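Long-range contacts in MccB protein (Escherichia coli, PDB 6OM4), which takes part in microcin C7 biosynthesis, probably activating the N-formylated precursor peptide with ATP, as E1-like enzymes do, to form its phosphoramidate link to AMP: residues A[117-122]-A[141-146]; A[121-126]-A[169-174]; A[209-214]-A[232-237]. One frame throughout, in Å; residues are numbered along the deposited sequence.

Contact 1 (A[117-122]-A[141-146]); sequences KVVILG and EIILID. With ND7 (5'-O-[(S)-amino(hydroxy)phosphoryl]adenosine), chain M.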
loop_
_atom_site.group_PDB
_atom_site.type_symbol
_atom_site.label_atom_id
_atom_site.label_comp_id
_atom_site.label_asym_id
_atom_site.label_seq_id
_atom_site.Cartn_x
_atom_site.Cartn_y
_atom_site.Cartn_z
ATOM N N LYS A 117 -12.681 1.903 -7.611
ATOM C CA LYS A 117 -13.555 1.296 -6.626
ATOM C C LYS A 117 -12.771 0.242 -5.860
ATOM O O LYS A 117 -12.149 -0.679 -6.451
ATOM C CB LYS A 117 -14.767 0.716 -7.360
ATOM C CG LYS A 117 -15.807 -0.002 -6.515
ATOM C CD LYS A 117 -16.854 -0.727 -7.395
ATOM C CE LYS A 117 -18.203 -0.749 -6.716
ATOM N NZ LYS A 117 -19.149 -1.688 -7.363
ATOM N N VAL A 118 -12.800 0.337 -4.522
ATOM C CA VAL A 118 -12.125 -0.623 -3.704
ATOM C C VAL A 118 -13.128 -1.255 -2.721
ATOM O O VAL A 118 -13.912 -0.536 -2.109
ATOM C CB VAL A 118 -10.942 0.024 -2.943
ATOM C CG1 VAL A 118 -10.302 -0.944 -1.978
ATOM C CG2 VAL A 118 -9.910 0.614 -3.923
ATOM N N VAL A 119 -13.011 -2.574 -2.515
ATOM C CA VAL A 119 -13.763 -3.340 -1.521
ATOM C C VAL A 119 -12.859 -3.555 -0.314
ATOM O O VAL A 119 -11.728 -3.987 -0.449
ATOM C CB VAL A 119 -14.229 -4.697 -2.088
ATOM C CG1 VAL A 119 -14.727 -5.620 -0.998
ATOM C CG2 VAL A 119 -15.271 -4.514 -3.153
ATOM N N ILE A 120 -13.367 -3.205 0.862
ATOM C CA ILE A 120 -12.734 -3.568 2.128
ATOM C C ILE A 120 -13.529 -4.749 2.715
ATOM O O ILE A 120 -14.641 -4.565 3.277
ATOM C CB ILE A 120 -12.722 -2.369 3.094
ATOM C CG1 ILE A 120 -12.205 -1.094 2.420
ATOM C CG2 ILE A 120 -11.950 -2.700 4.359
ATOM C CD1 ILE A 120 -10.724 -1.082 2.187
ATOM N N LEU A 121 -12.950 -5.942 2.614
ATOM C CA LEU A 121 -13.585 -7.154 3.127
ATOM C C LEU A 121 -13.010 -7.401 4.525
ATOM O O LEU A 121 -11.895 -7.934 4.671
ATOM C CB LEU A 121 -13.353 -8.316 2.154
ATOM C CG LEU A 121 -13.942 -9.662 2.587
ATOM C CD1 LEU A 121 -15.408 -9.552 2.970
ATOM C CD2 LEU A 121 -13.751 -10.707 1.496
ATOM N N GLY A 122 -13.761 -6.940 5.532
ATOM C CA GLY A 122 -13.326 -6.957 6.906
ATOM C C GLY A 122 -12.959 -5.567 7.354
ATOM O O GLY A 122 -11.992 -4.994 6.847
ATOM N N GLU A 141 -14.535 5.435 -4.598
ATOM C CA GLU A 141 -15.607 4.573 -4.116
ATOM C C GLU A 141 -15.051 3.456 -3.247
ATOM O O GLU A 141 -14.231 2.692 -3.688
ATOM C CB GLU A 141 -16.423 3.963 -5.252
ATOM C CG GLU A 141 -17.762 3.452 -4.768
ATOM C CD GLU A 141 -18.689 2.887 -5.834
ATOM O OE1 GLU A 141 -18.419 3.117 -7.051
ATOM O OE2 GLU A 141 -19.677 2.221 -5.441
ATOM N N ILE A 142 -15.545 3.399 -2.004
ATOM C CA ILE A 142 -15.150 2.426 -1.036
ATOM C C ILE A 142 -16.394 1.641 -0.570
ATOM O O ILE A 142 -17.424 2.225 -0.170
ATOM C CB ILE A 142 -14.420 3.086 0.150
ATOM C CG1 ILE A 142 -13.189 3.879 -0.309
ATOM C CG2 ILE A 142 -14.089 2.032 1.184
ATOM C CD1 ILE A 142 -12.423 4.531 0.837
ATOM N N ILE A 143 -16.297 0.303 -0.636
ATOM C CA ILE A 143 -17.379 -0.608 -0.220
ATOM C C ILE A 143 -16.890 -1.346 1.016
ATOM O O ILE A 143 -15.869 -2.014 0.954
ATOM C CB ILE A 143 -17.753 -1.625 -1.309
ATOM C CG1 ILE A 143 -17.874 -0.993 -2.692
ATOM C CG2 ILE A 143 -19.006 -2.398 -0.892
ATOM C CD1 ILE A 143 -18.841 0.108 -2.790
ATOM N N LEU A 144 -17.599 -1.161 2.129
ATOM C CA LEU A 144 -17.253 -1.756 3.393
ATOM C C LEU A 144 -18.122 -2.990 3.660
ATOM O O LEU A 144 -19.355 -2.911 3.668
ATOM C CB LEU A 144 -17.469 -0.721 4.500
ATOM C CG LEU A 144 -16.806 0.622 4.283
ATOM C CD1 LEU A 144 -17.371 1.617 5.263
ATOM C CD2 LEU A 144 -15.295 0.495 4.410
ATOM N N ILE A 145 -17.464 -4.109 3.955
ATOM C CA ILE A 145 -18.141 -5.395 4.220
ATOM C C ILE A 145 -17.719 -5.940 5.581
ATOM O O ILE A 145 -16.541 -6.242 5.832
ATOM C CB ILE A 145 -17.823 -6.403 3.099
ATOM C CG1 ILE A 145 -17.973 -5.715 1.735
ATOM C CG2 ILE A 145 -18.679 -7.667 3.221
ATOM C CD1 ILE A 145 -17.793 -6.658 0.537
ATOM N N ASP A 146 -18.721 -6.137 6.431
ATOM C CA ASP A 146 -18.535 -6.750 7.739
ATOM C C ASP A 146 -19.932 -7.015 8.280
ATOM O O ASP A 146 -20.899 -6.430 7.788
ATOM C CB ASP A 146 -17.732 -5.845 8.688
ATOM C CG ASP A 146 -16.895 -6.592 9.731
ATOM O OD1 ASP A 146 -17.446 -7.480 10.448
ATOM O OD2 ASP A 146 -15.670 -6.327 9.792
HETATM O O1A ND7 M . -10.120 -9.247 13.995
HETATM P PA ND7 M . -9.585 -8.142 13.130
HETATM O O2A ND7 M . -9.106 -6.872 13.818
HETATM N N3A ND7 M . -8.288 -8.861 12.302
HETATM O "O5'" ND7 M . -10.614 -7.656 12.026
HETATM C "C5'" ND7 M . -11.206 -8.705 11.199
HETATM C "C4'" ND7 M . -12.538 -8.106 10.681
HETATM C "C3'" ND7 M . -13.569 -8.090 11.861
HETATM O "O3'" ND7 M . -14.193 -6.873 12.003
HETATM C "C2'" ND7 M . -14.471 -9.343 11.492
HETATM O "O2'" ND7 M . -15.877 -9.094 11.882
HETATM C "C1'" ND7 M . -14.412 -9.438 10.157
HETATM O "O4'" ND7 M . -12.945 -8.894 9.736
HETATM N N9 ND7 M . -14.490 -10.752 9.586
HETATM C C4 ND7 M . -15.320 -11.135 8.576
HETATM C C5 ND7 M . -15.069 -12.436 8.318
HETATM N N7 ND7 M . -14.086 -12.853 9.149
HETATM C C8 ND7 M . -13.740 -11.821 9.893
HETATM N N3 ND7 M . -16.260 -10.454 7.888
HETATM C C2 ND7 M . -16.922 -11.062 6.950
HETATM N N1 ND7 M . -16.709 -12.355 6.684
HETATM C C6 ND7 M . -15.805 -13.047 7.325
HETATM N N6 ND7 M . -15.594 -14.451 7.017
#

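Contact 2 (A[121-126]-A[169-174]); sequences LGCGGI and NKTEVI. With ND7 (5'-O-[(S)-amino(hydroxy)phosphoryl]adenosine), chain M; POP (pyrophosphate 2-), chain G.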
loop_
_atom_site.group_PDB
_atom_site.type_symbol
_atom_site.label_atom_id
_atom_site.label_comp_id
_atom_site.label_asym_id
_atom_site.label_seq_id
_atom_site.Cartn_x
_atom_site.Cartn_y
_atom_site.Cartn_z
ATOM N N LEU A 121 -12.950 -5.942 2.614
ATOM C CA LEU A 121 -13.585 -7.154 3.127
ATOM C C LEU A 121 -13.010 -7.401 4.525
ATOM O O LEU A 121 -11.895 -7.934 4.671
ATOM C CB LEU A 121 -13.353 -8.316 2.154
ATOM C CG LEU A 121 -13.942 -9.662 2.587
ATOM C CD1 LEU A 121 -15.408 -9.552 2.970
ATOM C CD2 LEU A 121 -13.751 -10.707 1.496
ATOM N N GLY A 122 -13.761 -6.940 5.532
ATOM C CA GLY A 122 -13.326 -6.957 6.906
ATOM C C GLY A 122 -12.959 -5.567 7.354
ATOM O O GLY A 122 -11.992 -4.994 6.847
ATOM N N CYS A 123 -13.682 -5.097 8.374
ATOM C CA CYS A 123 -13.662 -3.721 8.903
ATOM C C CYS A 123 -13.170 -3.685 10.354
ATOM O O CYS A 123 -13.612 -2.873 11.153
ATOM C CB CYS A 123 -15.058 -3.118 8.819
ATOM S SG CYS A 123 -15.559 -2.724 7.118
ATOM N N GLY A 124 -12.171 -4.501 10.654
ATOM C CA GLY A 124 -11.513 -4.509 11.933
ATOM C C GLY A 124 -10.222 -3.712 11.906
ATOM O O GLY A 124 -10.161 -2.615 11.307
ATOM N N GLY A 125 -9.157 -4.259 12.513
ATOM C CA GLY A 125 -7.921 -3.480 12.679
ATOM C C GLY A 125 -7.321 -3.062 11.340
ATOM O O GLY A 125 -6.953 -1.890 11.064
ATOM N N ILE A 126 -7.121 -4.057 10.482
ATOM C CA ILE A 126 -6.545 -3.762 9.184
ATOM C C ILE A 126 -7.498 -2.885 8.371
ATOM O O ILE A 126 -7.088 -1.867 7.767
ATOM C CB ILE A 126 -6.162 -5.050 8.447
ATOM C CG1 ILE A 126 -5.062 -5.810 9.197
ATOM C CG2 ILE A 126 -5.831 -4.773 6.990
ATOM C CD1 ILE A 126 -3.750 -5.113 9.352
ATOM N N ASN A 169 -22.631 -0.894 14.614
ATOM C CA ASN A 169 -22.101 -1.750 13.555
ATOM C C ASN A 169 -20.791 -1.126 13.059
ATOM O O ASN A 169 -20.670 0.104 12.943
ATOM C CB ASN A 169 -23.140 -1.947 12.449
ATOM C CG ASN A 169 -24.095 -3.085 12.751
ATOM O OD1 ASN A 169 -24.127 -3.635 13.855
ATOM N ND2 ASN A 169 -24.875 -3.464 11.761
ATOM N N LYS A 170 -19.794 -1.962 12.752
ATOM C CA LYS A 170 -18.524 -1.448 12.238
ATOM C C LYS A 170 -18.688 -0.718 10.902
ATOM O O LYS A 170 -18.096 0.379 10.714
ATOM C CB LYS A 170 -17.513 -2.591 12.100
ATOM C CG LYS A 170 -17.127 -3.176 13.436
ATOM C CD LYS A 170 -15.920 -4.067 13.358
ATOM C CE LYS A 170 -15.614 -4.661 14.708
ATOM N NZ LYS A 170 -14.376 -5.466 14.646
ATOM N N THR A 171 -19.461 -1.280 9.960
ATOM C CA THR A 171 -19.540 -0.638 8.650
ATOM C C THR A 171 -20.121 0.772 8.802
ATOM O O THR A 171 -19.715 1.666 8.087
ATOM C CB THR A 171 -20.290 -1.503 7.622
ATOM O OG1 THR A 171 -21.633 -1.654 8.076
ATOM C CG2 THR A 171 -19.650 -2.860 7.434
ATOM N N GLU A 172 -21.098 0.960 9.707
ATOM C CA GLU A 172 -21.799 2.225 9.786
ATOM C C GLU A 172 -20.878 3.293 10.411
ATOM O O GLU A 172 -20.849 4.410 9.971
ATOM C CB GLU A 172 -23.101 2.080 10.566
ATOM C CG GLU A 172 -22.937 2.306 12.037
ATOM C CD GLU A 172 -24.229 2.182 12.814
ATOM O OE1 GLU A 172 -24.446 1.116 13.479
ATOM O OE2 GLU A 172 -25.025 3.143 12.727
ATOM N N VAL A 173 -20.050 2.914 11.391
ATOM C CA VAL A 173 -19.157 3.867 11.977
ATOM C C VAL A 173 -17.972 4.178 11.055
ATOM O O VAL A 173 -17.607 5.338 10.940
ATOM C CB VAL A 173 -18.718 3.402 13.362
ATOM C CG1 VAL A 173 -17.757 4.386 13.996
ATOM C CG2 VAL A 173 -19.943 3.176 14.225
ATOM N N ILE A 174 -17.385 3.169 10.416
ATOM C CA ILE A 174 -16.346 3.469 9.420
ATOM C C ILE A 174 -16.902 4.450 8.379
ATOM O O ILE A 174 -16.252 5.471 8.077
ATOM C CB ILE A 174 -15.744 2.215 8.771
ATOM C CG1 ILE A 174 -15.102 1.337 9.846
ATOM C CG2 ILE A 174 -14.774 2.626 7.677
ATOM C CD1 ILE A 174 -14.204 0.251 9.347
HETATM O O1A ND7 M . -10.120 -9.247 13.995
HETATM P PA ND7 M . -9.585 -8.142 13.130
HETATM O O2A ND7 M . -9.106 -6.872 13.818
HETATM N N3A ND7 M . -8.288 -8.861 12.302
HETATM O "O5'" ND7 M . -10.614 -7.656 12.026
HETATM C "C5'" ND7 M . -11.206 -8.705 11.199
HETATM C "C4'" ND7 M . -12.538 -8.106 10.681
HETATM C "C3'" ND7 M . -13.569 -8.090 11.861
HETATM O "O3'" ND7 M . -14.193 -6.873 12.003
HETATM C "C2'" ND7 M . -14.471 -9.343 11.492
HETATM O "O2'" ND7 M . -15.877 -9.094 11.882
HETATM C "C1'" ND7 M . -14.412 -9.438 10.157
HETATM O "O4'" ND7 M . -12.945 -8.894 9.736
HETATM N N9 ND7 M . -14.490 -10.752 9.586
HETATM C C4 ND7 M . -15.320 -11.135 8.576
HETATM C C5 ND7 M . -15.069 -12.436 8.318
HETATM N N7 ND7 M . -14.086 -12.853 9.149
HETATM C C8 ND7 M . -13.740 -11.821 9.893
HETATM N N3 ND7 M . -16.260 -10.454 7.888
HETATM C C2 ND7 M . -16.922 -11.062 6.950
HETATM N N1 ND7 M . -16.709 -12.355 6.684
HETATM C C6 ND7 M . -15.805 -13.047 7.325
HETATM N N6 ND7 M . -15.594 -14.451 7.017
HETATM P P1 POP G . -10.850 -9.296 17.871
HETATM O O1 POP G . -9.706 -8.630 18.634
HETATM O O2 POP G . -10.381 -10.318 16.851
HETATM O O3 POP G . -12.005 -9.805 18.724
HETATM O O POP G . -11.412 -8.033 17.056
HETATM P P2 POP G . -12.533 -8.084 15.870
HETATM O O4 POP G . -12.107 -7.064 14.856
HETATM O O5 POP G . -12.607 -9.473 15.322
HETATM O O6 POP G . -13.789 -7.610 16.457
#

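Contact 3 (A[209-214]-A[232-237]); sequences WVVSAD and QPYINA. With ND7 (5'-O-[(S)-amino(hydroxy)phosphoryl]adenosine), chain M.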
loop_
_atom_site.group_PDB
_atom_site.type_symbol
_atom_site.label_atom_id
_atom_site.label_comp_id
_atom_site.label_asym_id
_atom_site.label_seq_id
_atom_site.Cartn_x
_atom_site.Cartn_y
_atom_site.Cartn_z
ATOM N N TRP A 209 -9.852 -5.921 -4.306
ATOM C CA TRP A 209 -10.315 -6.243 -2.991
ATOM C C TRP A 209 -9.162 -6.150 -1.993
ATOM O O TRP A 209 -8.103 -6.796 -2.168
ATOM C CB TRP A 209 -10.856 -7.674 -2.950
ATOM C CG TRP A 209 -12.127 -7.907 -3.710
ATOM C CD1 TRP A 209 -12.836 -7.062 -4.504
ATOM C CD2 TRP A 209 -12.833 -9.156 -3.701
ATOM N NE1 TRP A 209 -13.965 -7.704 -4.977
ATOM C CE2 TRP A 209 -13.954 -9.004 -4.538
ATOM C CE3 TRP A 209 -12.603 -10.379 -3.062
ATOM C CZ2 TRP A 209 -14.876 -10.047 -4.711
ATOM C CZ3 TRP A 209 -13.505 -11.404 -3.238
ATOM C CH2 TRP A 209 -14.587 -11.253 -4.099
ATOM N N VAL A 210 -9.455 -5.497 -0.865
ATOM C CA VAL A 210 -8.617 -5.559 0.273
ATOM C C VAL A 210 -9.178 -6.661 1.165
ATOM O O VAL A 210 -10.264 -6.513 1.707
ATOM C CB VAL A 210 -8.560 -4.219 1.025
ATOM C CG1 VAL A 210 -7.792 -4.376 2.336
ATOM C CG2 VAL A 210 -7.972 -3.104 0.148
ATOM N N VAL A 211 -8.397 -7.715 1.358
ATOM C CA VAL A 211 -8.846 -8.881 2.082
ATOM C C VAL A 211 -8.287 -8.791 3.501
ATOM O O VAL A 211 -7.120 -9.140 3.757
ATOM C CB VAL A 211 -8.464 -10.195 1.374
ATOM C CG1 VAL A 211 -9.015 -11.382 2.123
ATOM C CG2 VAL A 211 -8.930 -10.186 -0.069
ATOM N N SER A 212 -9.144 -8.270 4.385
ATOM C CA SER A 212 -8.798 -7.901 5.764
ATOM C C SER A 212 -9.769 -8.586 6.740
ATOM O O SER A 212 -10.154 -7.996 7.766
ATOM C CB SER A 212 -8.757 -6.380 5.951
ATOM O OG SER A 212 -9.829 -5.651 5.304
ATOM N N ALA A 213 -10.153 -9.823 6.400
ATOM C CA ALA A 213 -11.043 -10.698 7.146
ATOM C C ALA A 213 -10.322 -12.033 7.270
ATOM O O ALA A 213 -9.539 -12.385 6.380
ATOM C CB ALA A 213 -12.377 -10.828 6.471
ATOM N N ASP A 214 -10.601 -12.764 8.352
ATOM C CA ASP A 214 -9.709 -13.815 8.805
ATOM C C ASP A 214 -10.395 -15.066 9.388
ATOM O O ASP A 214 -9.687 -15.897 9.937
ATOM C CB ASP A 214 -8.774 -13.238 9.864
ATOM C CG ASP A 214 -9.471 -12.583 11.055
ATOM O OD1 ASP A 214 -10.726 -12.682 11.154
ATOM O OD2 ASP A 214 -8.747 -12.008 11.915
ATOM N N GLN A 232 -10.410 -11.155 -10.526
ATOM C CA GLN A 232 -10.533 -10.067 -9.532
ATOM C C GLN A 232 -9.202 -9.886 -8.806
ATOM O O GLN A 232 -8.754 -10.765 -8.082
ATOM C CB GLN A 232 -11.630 -10.418 -8.552
ATOM C CG GLN A 232 -11.746 -9.446 -7.384
ATOM C CD GLN A 232 -11.989 -8.034 -7.830
ATOM O OE1 GLN A 232 -11.128 -7.162 -7.686
ATOM N NE2 GLN A 232 -13.168 -7.809 -8.385
ATOM N N PRO A 233 -8.501 -8.758 -8.970
ATOM C CA PRO A 233 -7.302 -8.505 -8.168
ATOM C C PRO A 233 -7.634 -8.405 -6.665
ATOM O O PRO A 233 -8.674 -7.897 -6.300
ATOM C CB PRO A 233 -6.703 -7.200 -8.724
ATOM C CG PRO A 233 -7.436 -6.973 -10.062
ATOM C CD PRO A 233 -8.770 -7.692 -9.957
ATOM N N TYR A 234 -6.702 -8.848 -5.818
ATOM C CA TYR A 234 -6.859 -8.665 -4.372
ATOM C C TYR A 234 -5.490 -8.492 -3.715
ATOM O O TYR A 234 -4.467 -8.859 -4.271
ATOM C CB TYR A 234 -7.644 -9.818 -3.731
ATOM C CG TYR A 234 -6.872 -11.095 -3.575
ATOM C CD1 TYR A 234 -6.041 -11.288 -2.475
ATOM C CD2 TYR A 234 -6.956 -12.133 -4.494
ATOM C CE1 TYR A 234 -5.333 -12.461 -2.295
ATOM C CE2 TYR A 234 -6.238 -13.310 -4.328
ATOM C CZ TYR A 234 -5.410 -13.482 -3.225
ATOM O OH TYR A 234 -4.624 -14.580 -2.977
ATOM N N ILE A 235 -5.503 -7.946 -2.501
ATOM C CA ILE A 235 -4.350 -7.942 -1.666
ATOM C C ILE A 235 -4.753 -8.393 -0.256
ATOM O O ILE A 235 -5.803 -8.014 0.223
ATOM C CB ILE A 235 -3.676 -6.563 -1.669
ATOM C CG1 ILE A 235 -2.366 -6.645 -0.879
ATOM C CG2 ILE A 235 -4.624 -5.453 -1.198
ATOM C CD1 ILE A 235 -1.498 -5.417 -0.975
ATOM N N ASN A 236 -3.950 -9.274 0.335
ATOM C CA ASN A 236 -4.186 -9.724 1.715
ATOM C C ASN A 236 -3.266 -8.920 2.637
ATOM O O ASN A 236 -2.178 -8.577 2.252
ATOM C CB ASN A 236 -3.987 -11.237 1.802
ATOM C CG ASN A 236 -4.399 -11.888 3.099
ATOM O OD1 ASN A 236 -3.733 -12.838 3.505
ATOM N ND2 ASN A 236 -5.526 -11.483 3.689
ATOM N N ALA A 237 -3.698 -8.650 3.889
ATOM C CA ALA A 237 -2.772 -8.112 4.876
ATOM C C ALA A 237 -3.260 -8.514 6.257
ATOM O O ALA A 237 -4.435 -8.820 6.433
ATOM C CB ALA A 237 -2.687 -6.598 4.791
HETATM O O1A ND7 M . -10.120 -9.247 13.995
HETATM P PA ND7 M . -9.585 -8.142 13.130
HETATM O O2A ND7 M . -9.106 -6.872 13.818
HETATM N N3A ND7 M . -8.288 -8.861 12.302
HETATM O "O5'" ND7 M . -10.614 -7.656 12.026
HETATM C "C5'" ND7 M . -11.206 -8.705 11.199
HETATM C "C4'" ND7 M . -12.538 -8.106 10.681
HETATM C "C3'" ND7 M . -13.569 -8.090 11.861
HETATM O "O3'" ND7 M . -14.193 -6.873 12.003
HETATM C "C2'" ND7 M . -14.471 -9.343 11.492
HETATM O "O2'" ND7 M . -15.877 -9.094 11.882
HETATM C "C1'" ND7 M . -14.412 -9.438 10.157
HETATM O "O4'" ND7 M . -12.945 -8.894 9.736
HETATM N N9 ND7 M . -14.490 -10.752 9.586
HETATM C C4 ND7 M . -15.320 -11.135 8.576
HETATM C C5 ND7 M . -15.069 -12.436 8.318
HETATM N N7 ND7 M . -14.086 -12.853 9.149
HETATM C C8 ND7 M . -13.740 -11.821 9.893
HETATM N N3 ND7 M . -16.260 -10.454 7.888
HETATM C C2 ND7 M . -16.922 -11.062 6.950
HETATM N N1 ND7 M . -16.709 -12.355 6.684
HETATM C C6 ND7 M . -15.805 -13.047 7.325
HETATM N N6 ND7 M . -15.594 -14.451 7.017
HETATM O O HOH W 1 -6.840 -13.027 5.804
#

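Contact 1 (A[117-122]-A[141-146])
Ile-145 reaches across to Val-119 and Leu-121 on the face all three share, and its path can be traced atom by atom. CB rests near the backbone, with Leu-121 CD1 and the carbonyl oxygen of Ile-120 as its neighbours. From there CG2 meets Leu-121 CD1 at 3.8 Å. The other branch begins with CG1 beside the backbone N (chi1 -46°) and passes close to Ile-120 O. At the tip, CD1 lies 3.6 Å from Val-119 CG1, so this one side chain bridges two residues of the neighbouring strand. On the same face, Lys-117 and Glu-141 run side by side and point the same way; NZ and OE2 stay 4.4 Å apart, beyond a salt bridge. The reverse face is apolar: Ile-120 CG1 touches both Ile-142 CG2 (3.9 Å) and Leu-144 CD2 (4.0 Å).

The two strands run parallel, their axes 17° apart. Five backbone hydrogen bonds alternate in direction, from Val-118 N to Glu-141 O at one end to Gly-122 N to Ile-145 O (2.9 Å) at the other. Gly-122 takes a positive phi (106°), which side-chain-bearing residues rarely adopt, and its CA comes up to the adenosine ribose, where a CB would run into ND7 O4'. Asp-146 faces that sugar with both carboxylate oxygens: ND7 O2' donates to its OD1, and ND7 O3' to its OD2 at 2.7 Å. Each oxygen has a second donor in the backbone, Asp-148 N for OD1 and Cys-123 N for OD2, which fixes the rotation of the carboxylate. Parallel neighbouring strands joined through helix 125-136, with a glycine turn after the first and an acid in segment 141-146 that grips the ribose, are the beta-alpha-beta unit of a Rossmann-type nucleotide site.

Contact 2 (A[121-126]-A[169-174])
This is a small van der Waals contact between a glycine-rich nucleotide-binding loop and the start of helix 170-181, centred on Cys-123 and its neighbours Lys-170, Thr-171 and Ile-174; the two segments bury 206 Å² in total. Ile-174 sends CD1 against Cys-123 CB at 3.5 Å, the closest approach between two side chains. Cys-123 SG, placed beside its own backbone N, lies 4.1 Å from Thr-171 CG2. The polar end of Thr-171 turns to another partner, OG1 being hydrogen-bonded to Glu-189.

Lys-170 runs alongside the loop. Its chi2 of -167° sends CD past the carbonyl oxygen of Cys-123 at 3.4 Å, and the extended chain goes on to the ligands. There NZ donates to pyrophosphate O6 at 2.9 Å and to ND7 O3' at 3.0 Å. Gln-158 OE1 is a further partner of the same nitrogen, and Asp-148 OD2 a weak one. NZ alone thus joins ribose, pyrophosphate and protein, in keeping with the place of Lys-170 in the ATP site.

The loop supplies the other grip. Gly-124 occupies the N-cap position of helix 125-136, and its CA lies 3.3 Å from ND7 O5'. One residue on, Gly-125 N donates to the phosphoryl oxygen ND7 O2A (2.9 Å) with a nearly straight N-H angle of 168°. An anionic group at the start of a helix would be favoured by the amides at the helix N-terminus and the helix dipole, as in Rossmann-type glycine loops.

Around the contact, Ile-174 also touches Asn-128 and Ser-131 of helix 125-136, and both Cys-123 and Ile-174 reach Leu-144 of strand 141-146, which places the contact beside the starts of both helices and against that strand.

Contact 3 (A[209-214]-A[232-237])
Trp-209, Val-211 and Gln-232 bury the most surface here. Gln-232 crosses the indole at about a right angle: its CG stands 3.6 Å from the centroid of the five-membered ring of Trp-209 and only 9° off the ring normal, a CH-pi contact. The bend at chi2 (58°) brings CD over the ring; the amide plane is 12° from that of the ring. The indole NE1 is held separately, by Pro-204 O.

These residues sit where strands 208-211 and 234-240 run parallel, linked through helix 219-230 in a second beta-alpha-beta unit of the mixed sheet. Backbone bonds alternate across them: Ile-235 N donates to Trp-209 O, and Val-211 N to Ile-235 O at 2.8 Å.

Val-211 lies on the same face as Trp-209, its CG2 3.9 Å from Tyr-234 CB. Two donors reach its carbonyl oxygen: Asn-236 ND2 at 2.8 Å, coming from above the carbonyl plane, and Ala-237 N, a weak bond. The same Asn-236 ND2 donates to a water that is hydrogen-bonded to Ala-213 O (2.8 Å). Ala-213 in turn sets CB 3.6 Å from ND7 C4, against the adenine.

Overall arrangement
Contacts 1 and 2 start from the same chain region, sharing Leu-121 and Gly-122, and their centres are about 9 Å apart; contact 3 opens later in the sequence, about 10 Å from contact 1 and 14 Å from contact 2. Strands 117-121 and 208-211 are neighbours in one mixed sheet, so contacts 1 and 3 lie side by side in it, running in the order 141-146, 117-121, 208-211, 234-240. Contact 2 packs against contact 1 where Thr-171 CG2 lies 3.6 Å from Asp-146 N. Ser-212 OG meets Gly-122 O at 2.7 Å. All three touch ND7, consistent with the C-terminal ends of these strands forming the nucleotide pocket.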